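Local coordinates for Galactose/lactose metabolism regulatory protein GAL80 (PDB 3BTV), which represses the galactose and lactose metabolic genes of yeast by binding the activator GAL4 and blocking its transcriptional activation when no inducing sugar is present, at residues B[174-179]-B[274-279]; B[179-184]-B[216-221]; B[223-228]-B[269-274]. The protein carries 1 engineered substitution. All coordinates share one frame; numbering follows the deposited sequence.

Interaction 1: B[174-179]-B[274-279]; sequences GDINSI and GNVPVS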
ATOM      1  N   GLY B 174       0.321  -2.245  21.804  1.00 31.56           N
ATOM      2  CA  GLY B 174      -0.680  -1.219  22.041  1.00 32.69           C
ATOM      3  C   GLY B 174      -1.829  -1.473  21.078  1.00 35.21           C
ATOM      4  O   GLY B 174      -2.020  -2.602  20.623  1.00 39.00           O
ATOM      5  N   ASP B 175      -2.597  -0.438  20.770  1.00 30.15           N
ATOM      6  CA  ASP B 175      -3.624  -0.551  19.750  1.00 34.17           C
ATOM      7  C   ASP B 175      -2.990  -0.524  18.368  1.00 37.92           C
ATOM      8  O   ASP B 175      -1.991   0.156  18.170  1.00 34.20           O
ATOM      9  CB  ASP B 175      -4.576   0.616  19.863  1.00 31.05           C
ATOM     10  CG  ASP B 175      -5.278   0.646  21.199  1.00 55.33           C
ATOM     11  OD1 ASP B 175      -5.538  -0.453  21.733  1.00 49.86           O
ATOM     12  OD2 ASP B 175      -5.547   1.755  21.714  1.00 48.55           O
ATOM     13  N   ILE B 176      -3.584  -1.227  17.410  1.00 40.39           N
ATOM     14  CA  ILE B 176      -3.080  -1.178  16.039  1.00 31.58           C
ATOM     15  C   ILE B 176      -3.522   0.114  15.353  1.00 44.18           C
ATOM     16  O   ILE B 176      -4.709   0.382  15.228  1.00 37.52           O
ATOM     17  CB  ILE B 176      -3.514  -2.397  15.224  1.00 39.64           C
ATOM     18  CG1 ILE B 176      -3.219  -3.674  16.019  1.00 43.09           C
ATOM     19  CG2 ILE B 176      -2.797  -2.403  13.852  1.00 25.61           C
ATOM     20  CD1 ILE B 176      -3.304  -4.959  15.212  1.00 38.00           C
ATOM     21  N   ASN B 177      -2.558   0.924  14.941  1.00 32.54           N
ATOM     22  CA  ASN B 177      -2.851   2.140  14.230  1.00 36.43           C
ATOM     23  C   ASN B 177      -3.027   1.892  12.724  1.00 40.40           C
ATOM     24  O   ASN B 177      -3.941   2.436  12.109  1.00 34.20           O
ATOM     25  CB  ASN B 177      -1.756   3.177  14.458  1.00 32.39           C
ATOM     26  CG  ASN B 177      -1.946   4.405  13.585  1.00 49.49           C
ATOM     27  OD1 ASN B 177      -1.349   4.511  12.520  1.00 37.86           O
ATOM     28  ND2 ASN B 177      -2.812   5.322  14.018  1.00 41.46           N
ATOM     29  N   SER B 178      -2.155   1.079  12.134  1.00 27.45           N
ATOM     30  CA  SER B 178      -2.215   0.814  10.684  1.00 30.82           C
ATOM     31  C   SER B 178      -1.369  -0.383  10.293  1.00 36.38           C
ATOM     32  O   SER B 178      -0.514  -0.830  11.070  1.00 32.06           O
ATOM     33  CB  SER B 178      -1.774   2.054   9.884  1.00 27.84           C
ATOM     34  OG  SER B 178      -0.419   2.359  10.105  1.00 39.65           O
ATOM     35  N   ILE B 179      -1.602  -0.900   9.089  1.00 25.44           N
ATOM     36  CA  ILE B 179      -0.923  -2.124   8.614  1.00 24.17           C
ATOM     37  C   ILE B 179      -0.561  -2.045   7.134  1.00 30.41           C
ATOM     38  O   ILE B 179      -1.377  -1.624   6.322  1.00 32.67           O
ATOM     39  CB  ILE B 179      -1.855  -3.353   8.795  1.00 25.71           C
ATOM     40  CG1 ILE B 179      -2.274  -3.513  10.270  1.00 31.87           C
ATOM     41  CG2 ILE B 179      -1.229  -4.622   8.214  1.00 27.49           C
ATOM     42  CD1 ILE B 179      -3.218  -4.677  10.518  1.00 38.57           C
ATOM     43  N   GLY B 274     -11.386  -1.444  15.452  1.00 45.21           N
ATOM     44  CA  GLY B 274     -10.538  -0.276  15.474  1.00 45.77           C
ATOM     45  C   GLY B 274     -10.526   0.480  14.161  1.00 47.77           C
ATOM     46  O   GLY B 274      -9.812   1.477  14.031  1.00 46.06           O
ATOM     47  N   ASN B 275     -11.304   0.017  13.182  1.00 39.73           N
ATOM     48  CA  ASN B 275     -11.341   0.691  11.893  1.00 30.14           C
ATOM     49  C   ASN B 275      -9.914   0.889  11.372  1.00 32.87           C
ATOM     50  O   ASN B 275      -9.598   1.951  10.849  1.00 34.98           O
ATOM     51  CB  ASN B 275     -12.019   2.066  12.040  1.00 40.21           C
ATOM     52  CG  ASN B 275     -12.442   2.654  10.709  1.00 47.68           C
ATOM     53  OD1 ASN B 275     -12.914   1.931   9.826  1.00 41.95           O
ATOM     54  ND2 ASN B 275     -12.252   3.966  10.544  1.00 39.39           N
ATOM     55  N   VAL B 276      -9.065  -0.134  11.522  1.00 31.60           N
ATOM     56  CA  VAL B 276      -7.637  -0.030  11.170  1.00 36.67           C
ATOM     57  C   VAL B 276      -7.413  -0.036   9.659  1.00 27.83           C
ATOM     58  O   VAL B 276      -7.856  -0.952   8.971  1.00 38.52           O
ATOM     59  CB  VAL B 276      -6.815  -1.195  11.770  1.00 33.54           C
ATOM     60  CG1 VAL B 276      -5.318  -1.082  11.388  1.00 34.09           C
ATOM     61  CG2 VAL B 276      -6.986  -1.253  13.287  1.00 37.68           C
ATOM     62  N   PRO B 277      -6.715   0.983   9.145  1.00 33.17           N
ATOM     63  CA  PRO B 277      -6.328   1.012   7.732  1.00 24.21           C
ATOM     64  C   PRO B 277      -5.334  -0.105   7.402  1.00 39.67           C
ATOM     65  O   PRO B 277      -4.314  -0.267   8.082  1.00 27.93           O
ATOM     66  CB  PRO B 277      -5.632   2.369   7.579  1.00 34.84           C
ATOM     67  CG  PRO B 277      -5.930   3.134   8.836  1.00 40.25           C
ATOM     68  CD  PRO B 277      -6.227   2.153   9.898  1.00 28.59           C
ATOM     69  N   VAL B 278      -5.628  -0.864   6.354  1.00 25.59           N
ATOM     70  CA  VAL B 278      -4.751  -1.916   5.875  1.00 25.26           C
ATOM     71  C   VAL B 278      -4.494  -1.665   4.399  1.00 39.41           C
ATOM     72  O   VAL B 278      -5.439  -1.511   3.619  1.00 34.99           O
ATOM     73  CB  VAL B 278      -5.417  -3.297   6.013  1.00 35.08           C
ATOM     74  CG1 VAL B 278      -4.523  -4.397   5.428  1.00 35.40           C
ATOM     75  CG2 VAL B 278      -5.764  -3.574   7.473  1.00 26.73           C
ATOM     76  N   SER B 279      -3.226  -1.610   4.016  1.00 28.10           N
ATOM     77  CA  SER B 279      -2.855  -1.390   2.620  1.00 30.13           C
ATOM     78  C   SER B 279      -2.016  -2.555   2.113  1.00 37.95           C
ATOM     79  O   SER B 279      -1.021  -2.942   2.743  1.00 30.53           O
ATOM     80  CB  SER B 279      -2.057  -0.083   2.491  1.00 35.64           C
ATOM     81  OG  SER B 279      -1.537   0.075   1.177  1.00 40.55           O
TER
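Val276 lies just ahead of the parallel bridge between strands 176-184 and 276-283, and its side chain turns toward the neighbouring strand. From CB, which stays back from the other segment, the two methyls diverge. CG1, anti to the backbone N (chi1 180°), reaches furthest across: it settles 3.7 Å from Ser178 CA and 3.8 Å from Ile176 CG2, with Ile179 CG1 a little further off. CG2, beside the backbone N, takes the other direction and presses on the carbonyl Ile176 O at 3.4 Å. Val276 lies roughly perpendicular to both isoleucines, so CG1 presses against the pair from one side, whereas Val278 and Ile179 run alongside each other on one face of the sheet. An alanine here would remove both methyls and would probably loosen the packing of Ile176 and Ile179 near the strand pair.

The hydrogen bonds begin at Pro277 O. Pro277 has no N-H to offer, and its CD lies against Asn177 O at 3.2 Å. Ile179 N donates to Pro277 O (3.0 Å), nearly along the C=O axis but with the N-H bent to 143°, and Ser279 N returns a straighter bond to Ile179 O (3.0 Å, 165°). Both strands carry irregularities here: Asn177 and Ser178 form a classic beta bulge opposite His300, and Asn275 with Val276 form a G1 bulge opposite Leu271.

On one face of the sheet, Ile179 and Val278 pack against Leu221 of helix 209-225. The face of Asn177 and Pro277 meets the second subunit, where Tyr190 of that subunit takes the Asn177 amide nitrogen. Strands 295-301 and 264-271 flank the pair within the sheet.

Interaction 2: B[179-184]-B[216-221]; sequences IEIAGN and HTIDIL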
ATOM      1  N   ILE B 179      -1.602  -0.900   9.089  1.00 25.44           N
ATOM      2  CA  ILE B 179      -0.923  -2.124   8.614  1.00 24.17           C
ATOM      3  C   ILE B 179      -0.561  -2.045   7.134  1.00 30.41           C
ATOM      4  O   ILE B 179      -1.377  -1.624   6.322  1.00 32.67           O
ATOM      5  CB  ILE B 179      -1.855  -3.353   8.795  1.00 25.71           C
ATOM      6  CG1 ILE B 179      -2.274  -3.513  10.270  1.00 31.87           C
ATOM      7  CG2 ILE B 179      -1.229  -4.622   8.214  1.00 27.49           C
ATOM      8  CD1 ILE B 179      -3.218  -4.677  10.518  1.00 38.57           C
ATOM      9  N   GLU B 180       0.645  -2.459   6.765  1.00 26.44           N
ATOM     10  CA  GLU B 180       0.969  -2.615   5.336  1.00 27.50           C
ATOM     11  C   GLU B 180       1.455  -4.010   5.025  1.00 36.96           C
ATOM     12  O   GLU B 180       2.222  -4.622   5.780  1.00 32.00           O
ATOM     13  CB  GLU B 180       2.019  -1.595   4.860  1.00 31.85           C
ATOM     14  CG  GLU B 180       1.559  -0.129   4.952  1.00 35.02           C
ATOM     15  CD  GLU B 180       1.745   0.442   6.346  1.00 75.46           C
ATOM     16  OE1 GLU B 180       2.787   0.109   6.949  1.00 60.85           O
ATOM     17  OE2 GLU B 180       0.869   1.207   6.833  1.00 61.90           O
ATOM     18  N   ILE B 181       1.038  -4.501   3.878  1.00 32.10           N
ATOM     19  CA  ILE B 181       1.468  -5.806   3.425  1.00 37.31           C
ATOM     20  C   ILE B 181       1.997  -5.724   2.003  1.00 39.66           C
ATOM     21  O   ILE B 181       1.355  -5.159   1.126  1.00 34.03           O
ATOM     22  CB  ILE B 181       0.305  -6.784   3.458  1.00 36.19           C
ATOM     23  CG1 ILE B 181      -0.224  -6.903   4.885  1.00 42.90           C
ATOM     24  CG2 ILE B 181       0.739  -8.142   2.902  1.00 43.86           C
ATOM     25  CD1 ILE B 181      -1.400  -7.857   5.003  1.00 49.20           C
ATOM     26  N   ALA B 182       3.169  -6.290   1.781  1.00 35.20           N
ATOM     27  CA  ALA B 182       3.733  -6.378   0.442  1.00 40.43           C
ATOM     28  C   ALA B 182       4.167  -7.815   0.229  1.00 55.01           C
ATOM     29  O   ALA B 182       4.820  -8.401   1.092  1.00 34.63           O
ATOM     30  CB  ALA B 182       4.915  -5.463   0.320  1.00 39.97           C
ATOM     31  N   GLY B 183       3.792  -8.389  -0.909  1.00 41.70           N
ATOM     32  CA  GLY B 183       4.150  -9.763  -1.210  1.00 51.90           C
ATOM     33  C   GLY B 183       4.345 -10.017  -2.692  1.00 56.51           C
ATOM     34  O   GLY B 183       4.063  -9.139  -3.527  1.00 38.99           O
ATOM     35  N   ASN B 184       4.856 -11.211  -3.011  1.00 47.47           N
ATOM     36  CA  ASN B 184       4.891 -11.739  -4.385  1.00 52.04           C
ATOM     37  C   ASN B 184       4.188 -13.095  -4.480  1.00 76.15           C
ATOM     38  O   ASN B 184       4.060 -13.799  -3.484  1.00 68.72           O
ATOM     39  CB  ASN B 184       6.324 -11.893  -4.894  1.00 61.09           C
ATOM     40  CG  ASN B 184       6.978 -10.568  -5.219  1.00 77.29           C
ATOM     41  OD1 ASN B 184       7.211 -10.255  -6.387  1.00 86.69           O
ATOM     42  ND2 ASN B 184       7.284  -9.783  -4.189  1.00 60.30           N
ATOM     43  N   HIS B 216      -3.909 -17.029   1.806  1.00 35.60           N
ATOM     44  CA  HIS B 216      -3.167 -17.484   2.980  1.00 41.42           C
ATOM     45  C   HIS B 216      -2.751 -16.276   3.831  1.00 37.66           C
ATOM     46  O   HIS B 216      -2.933 -16.261   5.042  1.00 41.03           O
ATOM     47  CB  HIS B 216      -1.922 -18.279   2.575  1.00 39.19           C
ATOM     48  CG  HIS B 216      -2.187 -19.718   2.250  1.00 42.22           C
ATOM     49  ND1 HIS B 216      -2.444 -20.668   3.217  1.00 44.61           N
ATOM     50  CD2 HIS B 216      -2.187 -20.378   1.064  1.00 39.47           C
ATOM     51  CE1 HIS B 216      -2.607 -21.850   2.642  1.00 44.33           C
ATOM     52  NE2 HIS B 216      -2.456 -21.701   1.336  1.00 47.37           N
ATOM     53  N   THR B 217      -2.238 -15.246   3.172  1.00 39.36           N
ATOM     54  CA  THR B 217      -1.701 -14.080   3.871  1.00 42.12           C
ATOM     55  C   THR B 217      -2.753 -13.240   4.591  1.00 36.85           C
ATOM     56  O   THR B 217      -2.574 -12.855   5.743  1.00 32.03           O
ATOM     57  CB  THR B 217      -0.911 -13.182   2.909  1.00 38.96           C
ATOM     58  OG1 THR B 217       0.107 -13.964   2.273  1.00 42.22           O
ATOM     59  CG2 THR B 217      -0.246 -12.044   3.678  1.00 41.51           C
ATOM     60  N   ILE B 218      -3.851 -12.949   3.919  1.00 30.13           N
ATOM     61  CA  ILE B 218      -4.857 -12.095   4.509  1.00 36.03           C
ATOM     62  C   ILE B 218      -5.549 -12.857   5.636  1.00 41.53           C
ATOM     63  O   ILE B 218      -6.023 -12.274   6.616  1.00 36.89           O
ATOM     64  CB  ILE B 218      -5.869 -11.607   3.454  1.00 32.48           C
ATOM     65  CG1 ILE B 218      -6.477 -10.273   3.892  1.00 33.37           C
ATOM     66  CG2 ILE B 218      -6.929 -12.678   3.214  1.00 42.09           C
ATOM     67  CD1 ILE B 218      -5.530  -9.087   3.822  1.00 39.18           C
ATOM     68  N   ASP B 219      -5.577 -14.173   5.517  1.00 38.54           N
ATOM     69  CA  ASP B 219      -6.162 -14.957   6.591  1.00 44.74           C
ATOM     70  C   ASP B 219      -5.311 -14.903   7.853  1.00 39.39           C
ATOM     71  O   ASP B 219      -5.856 -14.778   8.943  1.00 34.77           O
ATOM     72  CB  ASP B 219      -6.380 -16.424   6.214  1.00 42.28           C
ATOM     73  CG  ASP B 219      -6.901 -17.233   7.391  1.00 59.85           C
ATOM     74  OD1 ASP B 219      -8.055 -17.001   7.812  1.00 53.37           O
ATOM     75  OD2 ASP B 219      -6.144 -18.068   7.928  1.00 48.16           O
ATOM     76  N   ILE B 220      -3.989 -15.031   7.729  1.00 37.43           N
ATOM     77  CA  ILE B 220      -3.155 -14.918   8.942  1.00 34.20           C
ATOM     78  C   ILE B 220      -3.220 -13.508   9.499  1.00 39.27           C
ATOM     79  O   ILE B 220      -3.130 -13.307  10.713  1.00 38.29           O
ATOM     80  CB  ILE B 220      -1.662 -15.349   8.751  1.00 43.98           C
ATOM     81  CG1 ILE B 220      -0.948 -14.418   7.782  1.00 49.98           C
ATOM     82  CG2 ILE B 220      -1.546 -16.808   8.294  1.00 45.94           C
ATOM     83  CD1 ILE B 220       0.530 -14.751   7.629  1.00 54.25           C
ATOM     84  N   LEU B 221      -3.386 -12.520   8.626  1.00 35.26           N
ATOM     85  CA  LEU B 221      -3.486 -11.152   9.127  1.00 34.32           C
ATOM     86  C   LEU B 221      -4.682 -11.038  10.058  1.00 36.51           C
ATOM     87  O   LEU B 221      -4.575 -10.510  11.163  1.00 34.53           O
ATOM     88  CB  LEU B 221      -3.625 -10.123   7.998  1.00 30.63           C
ATOM     89  CG  LEU B 221      -3.673  -8.707   8.577  1.00 34.42           C
ATOM     90  CD1 LEU B 221      -2.295  -8.329   9.204  1.00 34.00           C
ATOM     91  CD2 LEU B 221      -4.091  -7.697   7.534  1.00 42.70           C
TER
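This is helix-on-sheet packing in an alpha/beta layer of the C-terminal domain: helix 209-225 lies on one face of the large mixed sheet and runs roughly antiparallel to strand 176-184, the short segments being 155° apart. Their axes come no closer than 10.8 Å, and no hydrogen bond links them; apolar branches do all the work.

The tight part is around Leu221. Its CG is anti to the backbone N, which sends the fork down to the sheet, one methyl for each isoleucine. CD1 meets Ile179 tip to tip, 4.0 Å from both its CG2 and its CD1. CD2 goes to the extended end of Ile181, whose chain crosses the leucine obliquely.

Packing thins toward the start of the helical segment. Thr217 and Ile181 pass one another running opposite ways, with CG2 to CG2 at 4.1 Å, while the threonine hydroxyl is turned back to its own helix and bonds Thr213 O. Ile218 brings only its CD1 near Ile181 CD1, at 4.5 Å, and packs also on Leu411 and Leu414 of helix 405-424. Glu180 projects from the reverse face of the strand, where His300 holds OE1 and Ser281 of the second subunit makes a weak bond to OE2. The closest approach of all is methyl to methyl: Ile181 CD1 to Leu221 CD2, 3.7 Å.

Interaction 3: B[223-228]-B[269-274]; sequences YMTSSY and GTLLNG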
ATOM      1  N   TYR B 223      -6.259 -13.444  11.513  1.00 35.32           N
ATOM      2  CA  TYR B 223      -6.036 -14.319  12.655  1.00 36.22           C
ATOM      3  C   TYR B 223      -5.145 -13.663  13.727  1.00 43.41           C
ATOM      4  O   TYR B 223      -5.438 -13.745  14.921  1.00 41.81           O
ATOM      5  CB  TYR B 223      -5.452 -15.656  12.188  1.00 38.02           C
ATOM      6  CG  TYR B 223      -5.331 -16.689  13.295  1.00 40.13           C
ATOM      7  CD1 TYR B 223      -6.463 -17.189  13.935  1.00 40.27           C
ATOM      8  CD2 TYR B 223      -4.090 -17.157  13.700  1.00 40.94           C
ATOM      9  CE1 TYR B 223      -6.359 -18.129  14.938  1.00 42.99           C
ATOM     10  CE2 TYR B 223      -3.974 -18.108  14.703  1.00 38.85           C
ATOM     11  CZ  TYR B 223      -5.111 -18.576  15.323  1.00 50.11           C
ATOM     12  OH  TYR B 223      -5.004 -19.505  16.327  1.00 44.38           O
ATOM     13  N   MET B 224      -4.070 -13.004  13.303  1.00 36.32           N
ATOM     14  CA  MET B 224      -3.128 -12.356  14.233  1.00 37.63           C
ATOM     15  C   MET B 224      -3.720 -11.136  14.930  1.00 41.69           C
ATOM     16  O   MET B 224      -3.397 -10.858  16.077  1.00 36.43           O
ATOM     17  CB  MET B 224      -1.874 -11.890  13.484  1.00 38.53           C
ATOM     18  CG  MET B 224      -0.900 -12.978  13.141  1.00 40.68           C
ATOM     19  SD  MET B 224       0.585 -12.267  12.398  1.00 44.69           S
ATOM     20  CE  MET B 224      -0.048 -11.568  10.858  1.00 37.63           C
ATOM     21  N   THR B 225      -4.556 -10.384  14.218  1.00 31.81           N
ATOM     22  CA  THR B 225      -5.122  -9.183  14.779  1.00 38.18           C
ATOM     23  C   THR B 225      -6.462  -9.490  15.424  1.00 40.52           C
ATOM     24  O   THR B 225      -7.082  -8.625  16.026  1.00 40.89           O
ATOM     25  CB  THR B 225      -5.320  -8.082  13.706  1.00 41.46           C
ATOM     26  OG1 THR B 225      -6.273  -8.527  12.725  1.00 39.00           O
ATOM     27  CG2 THR B 225      -3.991  -7.745  13.023  1.00 35.33           C
ATOM     28  N   SER B 226      -6.911 -10.729  15.297  1.00 38.77           N
ATOM     29  CA  SER B 226      -8.238 -11.108  15.788  1.00 40.70           C
ATOM     30  C   SER B 226      -9.327 -10.155  15.287  1.00 47.31           C
ATOM     31  O   SER B 226     -10.149  -9.689  16.069  1.00 40.63           O
ATOM     32  CB  SER B 226      -8.273 -11.136  17.321  1.00 39.56           C
ATOM     33  OG  SER B 226      -7.342 -12.069  17.845  1.00 44.04           O
ATOM     34  N   SER B 227      -9.330  -9.853  13.996  1.00 35.52           N
ATOM     35  CA  SER B 227     -10.400  -9.029  13.428  1.00 41.30           C
ATOM     36  C   SER B 227     -10.685  -9.436  12.001  1.00 52.69           C
ATOM     37  O   SER B 227      -9.767  -9.813  11.272  1.00 39.60           O
ATOM     38  CB  SER B 227     -10.025  -7.545  13.443  1.00 38.88           C
ATOM     39  OG  SER B 227     -11.106  -6.764  12.946  1.00 39.39           O
ATOM     40  N   TYR B 228     -11.955  -9.366  11.603  1.00 41.76           N
ATOM     41  CA  TYR B 228     -12.320  -9.426  10.192  1.00 43.01           C
ATOM     42  C   TYR B 228     -12.362  -8.015   9.600  1.00 38.68           C
ATOM     43  O   TYR B 228     -12.238  -7.023  10.315  1.00 41.08           O
ATOM     44  CB  TYR B 228     -13.689 -10.104   9.993  1.00 47.46           C
ATOM     45  CG  TYR B 228     -13.708 -11.541  10.467  1.00 55.35           C
ATOM     46  CD1 TYR B 228     -14.461 -11.922  11.568  1.00 50.77           C
ATOM     47  CD2 TYR B 228     -12.943 -12.509   9.831  1.00 47.66           C
ATOM     48  CE1 TYR B 228     -14.464 -13.238  12.012  1.00 46.62           C
ATOM     49  CE2 TYR B 228     -12.942 -13.818  10.264  1.00 50.90           C
ATOM     50  CZ  TYR B 228     -13.702 -14.176  11.356  1.00 50.40           C
ATOM     51  OH  TYR B 228     -13.689 -15.481  11.783  1.00 47.30           O
ATOM     52  N   GLY B 269      -8.236  -1.794   2.840  1.00 36.61           N
ATOM     53  CA  GLY B 269      -9.436  -1.990   3.618  1.00 30.69           C
ATOM     54  C   GLY B 269      -9.268  -1.617   5.062  1.00 33.70           C
ATOM     55  O   GLY B 269      -8.197  -1.161   5.485  1.00 33.05           O
ATOM     56  N   THR B 270     -10.331  -1.827   5.827  1.00 31.23           N
ATOM     57  CA  THR B 270     -10.345  -1.457   7.234  1.00 36.25           C
ATOM     58  C   THR B 270     -10.729  -2.662   8.075  1.00 38.26           C
ATOM     59  O   THR B 270     -11.667  -3.385   7.738  1.00 38.12           O
ATOM     60  CB  THR B 270     -11.378  -0.355   7.498  1.00 39.82           C
ATOM     61  OG1 THR B 270     -12.646  -0.800   7.031  1.00 37.44           O
ATOM     62  CG2 THR B 270     -11.019   0.896   6.752  1.00 42.11           C
ATOM     63  N   LEU B 271     -10.006  -2.876   9.167  1.00 33.95           N
ATOM     64  CA  LEU B 271     -10.356  -3.926  10.109  1.00 33.23           C
ATOM     65  C   LEU B 271     -11.551  -3.488  10.953  1.00 37.59           C
ATOM     66  O   LEU B 271     -11.599  -2.356  11.439  1.00 37.15           O
ATOM     67  CB  LEU B 271      -9.174  -4.272  11.028  1.00 36.10           C
ATOM     68  CG  LEU B 271      -7.931  -4.850  10.349  1.00 41.58           C
ATOM     69  CD1 LEU B 271      -6.874  -5.186  11.402  1.00 39.85           C
ATOM     70  CD2 LEU B 271      -8.286  -6.080   9.524  1.00 39.21           C
ATOM     71  N   LEU B 272     -12.509  -4.397  11.142  1.00 40.88           N
ATOM     72  CA  LEU B 272     -13.671  -4.119  11.991  1.00 45.21           C
ATOM     73  C   LEU B 272     -13.276  -3.585  13.369  1.00 48.75           C
ATOM     74  O   LEU B 272     -13.823  -2.596  13.853  1.00 47.63           O
ATOM     75  CB  LEU B 272     -14.512  -5.382  12.159  1.00 42.18           C
ATOM     76  CG  LEU B 272     -15.703  -5.451  11.212  1.00 53.97           C
ATOM     77  CD1 LEU B 272     -16.352  -6.814  11.302  1.00 56.76           C
ATOM     78  CD2 LEU B 272     -16.713  -4.329  11.531  1.00 48.99           C
ATOM     79  N   ASN B 273     -12.303  -4.238  13.989  1.00 44.17           N
ATOM     80  CA  ASN B 273     -11.839  -3.814  15.304  1.00 44.28           C
ATOM     81  C   ASN B 273     -10.877  -2.642  15.206  1.00 57.19           C
ATOM     82  O   ASN B 273      -9.701  -2.814  14.911  1.00 53.08           O
ATOM     83  CB  ASN B 273     -11.195  -4.987  16.052  1.00 39.52           C
ATOM     84  CG  ASN B 273     -12.198  -6.103  16.359  1.00 84.62           C
ATOM     85  OD1 ASN B 273     -13.416  -5.899  16.295  1.00 81.97           O
ATOM     86  ND2 ASN B 273     -11.688  -7.283  16.694  1.00 96.18           N
ATOM     87  N   GLY B 274     -11.386  -1.444  15.452  1.00 45.21           N
ATOM     88  CA  GLY B 274     -10.538  -0.276  15.474  1.00 45.77           C
ATOM     89  C   GLY B 274     -10.526   0.480  14.161  1.00 47.77           C
ATOM     90  O   GLY B 274      -9.812   1.477  14.031  1.00 46.06           O
TER
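Two flat side chains, the Asn273 amide and the Tyr228 ring, play unequal parts. Ser227 comes over one face of the amide, its OG 3.6 Å from Asn273 CG, close to the perpendicular through that atom. At the nitrogen end of the amide, Asn273 ND2 comes within 2.9 Å of Ser226 O. The CB bond of Tyr228 points away from segment 269-274, and its ring meets Phe397, with the planes at about 40°; of the Tyr228 side chain, CB lies nearest Leu272, 4.4 Å from CD1.

The polar centre is the Ser227 hydroxyl, placed by a chi1 that puts OG anti to the backbone N. It accepts a nearly straight bond from Asn273 N (3.0 Å, 171°) and donates to Tyr228 O (2.9 Å), in the carbonyl plane and on a lone pair. That same carbonyl oxygen also takes Leu272 N (2.8 Å), again in plane, so two donors grip it. With Ser227 OG taking Asn273 N and Tyr228 O taking Leu272 N, two consecutive N-H groups of the turn after strand 264-271 are satisfied.

Beside this, Leu271 CD1 lies crosswise 3.6 Å from Thr225 OG1, a hydroxyl that bonds Leu221 O in its own helix. Ser226, with positive phi, is the C-prime residue of a Schellman motif, which turns the chain out of helix 209-225. The contact therefore joins the end of that helix to the end of strand 264-271, inside the sheet: Thr225 and Leu271 both rest on Ile179 of strand 176-184, Phe229 of strand 229-237 also packs on Leu271, and helix 159-169 touches Met224 and Ser226.

Overall arrangement
From the N terminus, strand 176-184 comes first and supplies one segment each to interactions 1 and 2, which share Ile179. Interaction 2 closes the earliest loop, when helix 209-225 comes back over the strand. The same helix ends in interaction 3, which closes its own loop when Leu271 to Asn273 meet residues 225-228. These two loops follow in series, and both nest inside the long loop that interaction 1 closes as strand 276-283 pairs with strand 176-184. Interactions 1 and 3 are joined through the hairpin of strands 264-271 and 276-283. Ile179 CD1, packed near Leu271 and Thr225, links interactions 2 and 3, so one helix is held against three neighbouring strands of the sheet.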